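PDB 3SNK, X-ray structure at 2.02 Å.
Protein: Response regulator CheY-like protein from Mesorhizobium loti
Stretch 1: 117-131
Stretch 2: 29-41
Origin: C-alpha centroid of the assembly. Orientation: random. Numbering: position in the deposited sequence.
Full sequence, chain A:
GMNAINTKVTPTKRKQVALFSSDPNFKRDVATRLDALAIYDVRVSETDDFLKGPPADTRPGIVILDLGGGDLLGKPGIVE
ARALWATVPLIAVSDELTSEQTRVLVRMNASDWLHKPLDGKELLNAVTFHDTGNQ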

# COMPACT_ATOMS: atom_id res chain seq x y z
N PRO A 117 -13.02 6.71 -3.87
CA PRO A 117 -13.23 5.28 -3.54
C PRO A 117 -12.75 4.37 -4.66
O PRO A 117 -13.10 4.60 -5.83
CB PRO A 117 -14.76 5.20 -3.33
CG PRO A 117 -15.33 6.26 -4.21
CD PRO A 117 -14.29 7.36 -4.28
N LEU A 118 -11.91 3.38 -4.34
CA LEU A 118 -11.40 2.51 -5.41
C LEU A 118 -12.43 1.47 -5.78
O LEU A 118 -13.13 0.94 -4.91
CB LEU A 118 -10.03 1.85 -5.12
CG LEU A 118 -9.74 1.15 -3.78
CD1 LEU A 118 -10.42 -0.21 -3.67
CD2 LEU A 118 -8.26 0.90 -3.65
N ASP A 119 -12.56 1.20 -7.09
CA ASP A 119 -13.46 0.17 -7.59
C ASP A 119 -12.74 -1.18 -7.45
O ASP A 119 -11.50 -1.22 -7.31
CB ASP A 119 -13.91 0.45 -9.05
CG ASP A 119 -12.80 0.75 -10.04
OD1 ASP A 119 -12.05 1.73 -9.81
OD2 ASP A 119 -12.71 0.04 -11.07
N GLY A 120 -13.52 -2.26 -7.43
CA GLY A 120 -13.02 -3.63 -7.29
C GLY A 120 -11.97 -3.99 -8.32
O GLY A 120 -10.84 -4.35 -7.95
N LYS A 121 -12.32 -3.81 -9.61
CA LYS A 121 -11.50 -4.12 -10.78
C LYS A 121 -10.11 -3.45 -10.74
O LYS A 121 -9.12 -4.13 -11.03
CB LYS A 121 -12.23 -3.71 -12.06
N GLU A 122 -10.03 -2.14 -10.40
CA GLU A 122 -8.80 -1.35 -10.37
C GLU A 122 -7.77 -1.90 -9.38
O GLU A 122 -6.58 -1.91 -9.69
CB GLU A 122 -9.12 0.12 -10.04
CG GLU A 122 -8.52 1.11 -11.01
CD GLU A 122 -8.95 2.56 -10.83
OE1 GLU A 122 -8.94 3.04 -9.67
OE2 GLU A 122 -9.29 3.21 -11.85
N LEU A 123 -8.22 -2.37 -8.20
CA LEU A 123 -7.32 -2.95 -7.20
C LEU A 123 -6.84 -4.32 -7.65
O LEU A 123 -5.64 -4.59 -7.56
CB LEU A 123 -8.00 -3.05 -5.82
CG LEU A 123 -7.18 -3.74 -4.71
CD1 LEU A 123 -6.21 -2.78 -4.07
CD2 LEU A 123 -8.10 -4.38 -3.68
N LEU A 124 -7.75 -5.18 -8.15
CA LEU A 124 -7.42 -6.54 -8.60
C LEU A 124 -6.51 -6.49 -9.82
O LEU A 124 -5.66 -7.36 -9.96
CB LEU A 124 -8.67 -7.41 -8.90
CG LEU A 124 -9.77 -7.49 -7.82
CD1 LEU A 124 -10.89 -8.44 -8.24
CD2 LEU A 124 -9.23 -7.88 -6.44
N ASN A 125 -6.64 -5.46 -10.68
CA ASN A 125 -5.77 -5.27 -11.83
C ASN A 125 -4.35 -4.93 -11.36
O ASN A 125 -3.37 -5.46 -11.90
CB ASN A 125 -6.29 -4.16 -12.74
CG ASN A 125 -7.42 -4.57 -13.67
OD1 ASN A 125 -8.14 -5.57 -13.46
ND2 ASN A 125 -7.61 -3.78 -14.72
N ALA A 126 -4.25 -4.05 -10.34
CA ALA A 126 -2.97 -3.62 -9.78
C ALA A 126 -2.24 -4.77 -9.08
O ALA A 126 -1.06 -4.97 -9.33
CB ALA A 126 -3.19 -2.46 -8.83
N VAL A 127 -2.94 -5.56 -8.28
CA VAL A 127 -2.32 -6.66 -7.54
C VAL A 127 -1.92 -7.84 -8.48
O VAL A 127 -0.81 -8.35 -8.35
CB VAL A 127 -3.22 -7.13 -6.35
CG1 VAL A 127 -2.60 -8.31 -5.62
CG2 VAL A 127 -3.44 -5.98 -5.37
N THR A 128 -2.82 -8.26 -9.40
CA THR A 128 -2.58 -9.40 -10.29
C THR A 128 -1.53 -9.12 -11.34
O THR A 128 -0.92 -10.07 -11.82
CB THR A 128 -3.86 -9.92 -10.95
OG1 THR A 128 -4.43 -8.90 -11.76
CG2 THR A 128 -4.86 -10.49 -9.94
N PHE A 129 -1.30 -7.84 -11.69
CA PHE A 129 -0.25 -7.42 -12.63
C PHE A 129 1.13 -7.87 -12.14
O PHE A 129 2.01 -8.18 -12.95
CB PHE A 129 -0.26 -5.89 -12.82
CG PHE A 129 0.82 -5.35 -13.72
CD1 PHE A 129 0.66 -5.34 -15.10
CD2 PHE A 129 2.02 -4.87 -13.19
CE1 PHE A 129 1.68 -4.88 -15.94
CE2 PHE A 129 3.04 -4.41 -14.03
CZ PHE A 129 2.86 -4.41 -15.40
N HIS A 130 1.34 -7.90 -10.81
CA HIS A 130 2.63 -8.30 -10.24
C HIS A 130 2.72 -9.83 -9.99
O HIS A 130 3.72 -10.29 -9.44
CB HIS A 130 2.91 -7.51 -8.96
CG HIS A 130 2.93 -6.02 -9.18
ND1 HIS A 130 4.02 -5.40 -9.78
CD2 HIS A 130 1.98 -5.10 -8.92
CE1 HIS A 130 3.70 -4.11 -9.84
NE2 HIS A 130 2.48 -3.89 -9.33
N ASP A 131 1.69 -10.61 -10.41
CA ASP A 131 1.67 -12.06 -10.25
C ASP A 131 2.18 -12.75 -11.51
O ASP A 131 3.38 -12.66 -11.79
CB ASP A 131 0.26 -12.57 -9.88
CG ASP A 131 -0.02 -12.59 -8.38
OD1 ASP A 131 0.03 -11.51 -7.75
OD2 ASP A 131 -0.28 -13.69 -7.85
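Stretch 2 (29-41) DVATRLDALAIYD

Stretch 2 lies on stretch 1 as a helix already under way at Asp 29, a short turn in which Ala 38 takes positive phi (61°), and a strand beginning at Tyr 40. Its helix crosses helix 120-129 at -57°, with axes 10.9 Å apart at closest approach; the 57° between their N-to-C directions means that both advance in the same general sense. The nearest CA neighbours are Gly 120 with Arg 33, Leu 123 with Val 30, Leu 124 with Leu 34, and Asp 131 with Ile 39.

Before the helix, Leu 118 turns its end inward, bringing CD1 to 3.8 Å from Arg 33 NH1. At Gly 120 the backbone itself makes the contact: its CA lies over one face of the Arg 33 guanidinium, 3.6 Å from Arg 33 NE. Leu 123 points toward stretch 2, its CD2 4.0 Å from Val 30 CG1 and 4.2 Å from Leu 34 CD2. The next residue, Leu 124, sets its CD2 4.1 Å from Leu 34 CD2 and 3.6 Å from Leu 37 CD1. One turn on from Leu 123, Val 127 spans helix and strand, with CG2 4.0 Å from Leu 34 CD2 and CG1 3.4 Å from Tyr 40 CZ; one Leu 34 methyl thus packs among three side chains. Thr 128 CG2 is 3.7 Å from Tyr 40 OH. Finally, Tyr 40 OH donates a weak hydrogen bond to Asp 131 OD1 (2.9 Å), which lies near the ring plane.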

# COMPACT_ATOMS: atom_id res chain seq x y z
N ASP A 29 -12.60 -3.87 3.34
CA ASP A 29 -12.96 -4.14 1.94
C ASP A 29 -11.79 -4.67 1.13
O ASP A 29 -11.99 -5.60 0.36
CB ASP A 29 -13.58 -2.92 1.27
CG ASP A 29 -14.95 -2.53 1.82
OD1 ASP A 29 -15.76 -3.46 2.13
OD2 ASP A 29 -15.23 -1.32 1.90
N VAL A 30 -10.60 -4.12 1.30
CA VAL A 30 -9.43 -4.60 0.56
C VAL A 30 -9.02 -6.00 1.05
O VAL A 30 -8.74 -6.85 0.21
CB VAL A 30 -8.24 -3.59 0.63
CG1 VAL A 30 -6.94 -4.21 0.10
CG2 VAL A 30 -8.58 -2.32 -0.14
N ALA A 31 -8.97 -6.23 2.38
CA ALA A 31 -8.59 -7.56 2.88
C ALA A 31 -9.58 -8.62 2.42
O ALA A 31 -9.15 -9.69 1.99
CB ALA A 31 -8.47 -7.58 4.39
N THR A 32 -10.90 -8.32 2.44
CA THR A 32 -11.94 -9.23 1.99
C THR A 32 -11.74 -9.55 0.49
O THR A 32 -11.81 -10.72 0.11
CB THR A 32 -13.33 -8.65 2.27
OG1 THR A 32 -13.45 -8.41 3.67
CG2 THR A 32 -14.46 -9.58 1.86
N ARG A 33 -11.57 -8.52 -0.34
CA ARG A 33 -11.39 -8.69 -1.80
C ARG A 33 -10.23 -9.60 -2.14
O ARG A 33 -10.37 -10.50 -2.98
CB ARG A 33 -11.19 -7.34 -2.51
CG ARG A 33 -12.51 -6.68 -2.87
CD ARG A 33 -12.35 -5.44 -3.72
NE ARG A 33 -13.64 -4.78 -3.94
CZ ARG A 33 -13.95 -3.56 -3.48
NH1 ARG A 33 -13.06 -2.84 -2.81
NH2 ARG A 33 -15.16 -3.05 -3.72
N LEU A 34 -9.09 -9.36 -1.52
CA LEU A 34 -7.86 -10.09 -1.82
C LEU A 34 -7.88 -11.49 -1.23
O LEU A 34 -7.39 -12.42 -1.88
CB LEU A 34 -6.62 -9.31 -1.34
CG LEU A 34 -6.32 -7.98 -2.06
CD1 LEU A 34 -4.99 -7.39 -1.57
CD2 LEU A 34 -6.25 -8.15 -3.59
N ASP A 35 -8.46 -11.66 -0.03
CA ASP A 35 -8.59 -12.96 0.62
C ASP A 35 -9.60 -13.85 -0.13
O ASP A 35 -9.43 -15.07 -0.11
CB ASP A 35 -8.96 -12.82 2.11
CG ASP A 35 -7.76 -12.58 3.02
OD1 ASP A 35 -6.62 -12.65 2.54
OD2 ASP A 35 -7.96 -12.34 4.23
N ALA A 36 -10.63 -13.25 -0.81
CA ALA A 36 -11.60 -14.02 -1.61
C ALA A 36 -10.91 -14.63 -2.86
O ALA A 36 -11.34 -15.68 -3.33
CB ALA A 36 -12.77 -13.15 -2.03
N LEU A 37 -9.80 -14.03 -3.31
CA LEU A 37 -8.99 -14.53 -4.43
C LEU A 37 -8.12 -15.73 -4.02
O LEU A 37 -7.56 -16.38 -4.90
CB LEU A 37 -8.14 -13.42 -5.04
CG LEU A 37 -8.91 -12.26 -5.70
CD1 LEU A 37 -7.94 -11.21 -6.19
CD2 LEU A 37 -9.76 -12.75 -6.86
N ALA A 38 -8.04 -16.02 -2.70
CA ALA A 38 -7.38 -17.16 -2.03
C ALA A 38 -5.85 -17.27 -2.24
O ALA A 38 -5.19 -17.94 -1.44
CB ALA A 38 -8.03 -18.47 -2.45
N ILE A 39 -5.29 -16.63 -3.27
CA ILE A 39 -3.84 -16.72 -3.56
C ILE A 39 -3.01 -15.65 -2.80
O ILE A 39 -1.83 -15.47 -3.11
CB ILE A 39 -3.57 -16.66 -5.10
CG1 ILE A 39 -4.00 -15.28 -5.69
CG2 ILE A 39 -4.25 -17.84 -5.81
CD1 ILE A 39 -3.73 -15.01 -7.18
N TYR A 40 -3.61 -14.97 -1.81
CA TYR A 40 -2.90 -13.92 -1.06
C TYR A 40 -2.99 -14.09 0.46
O TYR A 40 -4.05 -14.39 1.00
CB TYR A 40 -3.45 -12.53 -1.47
CG TYR A 40 -3.29 -12.22 -2.94
CD1 TYR A 40 -2.03 -12.16 -3.53
CD2 TYR A 40 -4.40 -12.01 -3.76
CE1 TYR A 40 -1.87 -11.90 -4.89
CE2 TYR A 40 -4.25 -11.74 -5.12
CZ TYR A 40 -2.98 -11.70 -5.68
OH TYR A 40 -2.82 -11.42 -7.02
N ASP A 41 -1.84 -13.95 1.14
CA ASP A 41 -1.70 -13.99 2.60
C ASP A 41 -1.63 -12.52 3.05
O ASP A 41 -0.55 -11.92 3.03
CB ASP A 41 -0.46 -14.83 3.02
CG ASP A 41 -0.25 -15.00 4.52
OD1 ASP A 41 -1.21 -15.41 5.21
OD2 ASP A 41 0.89 -14.77 4.99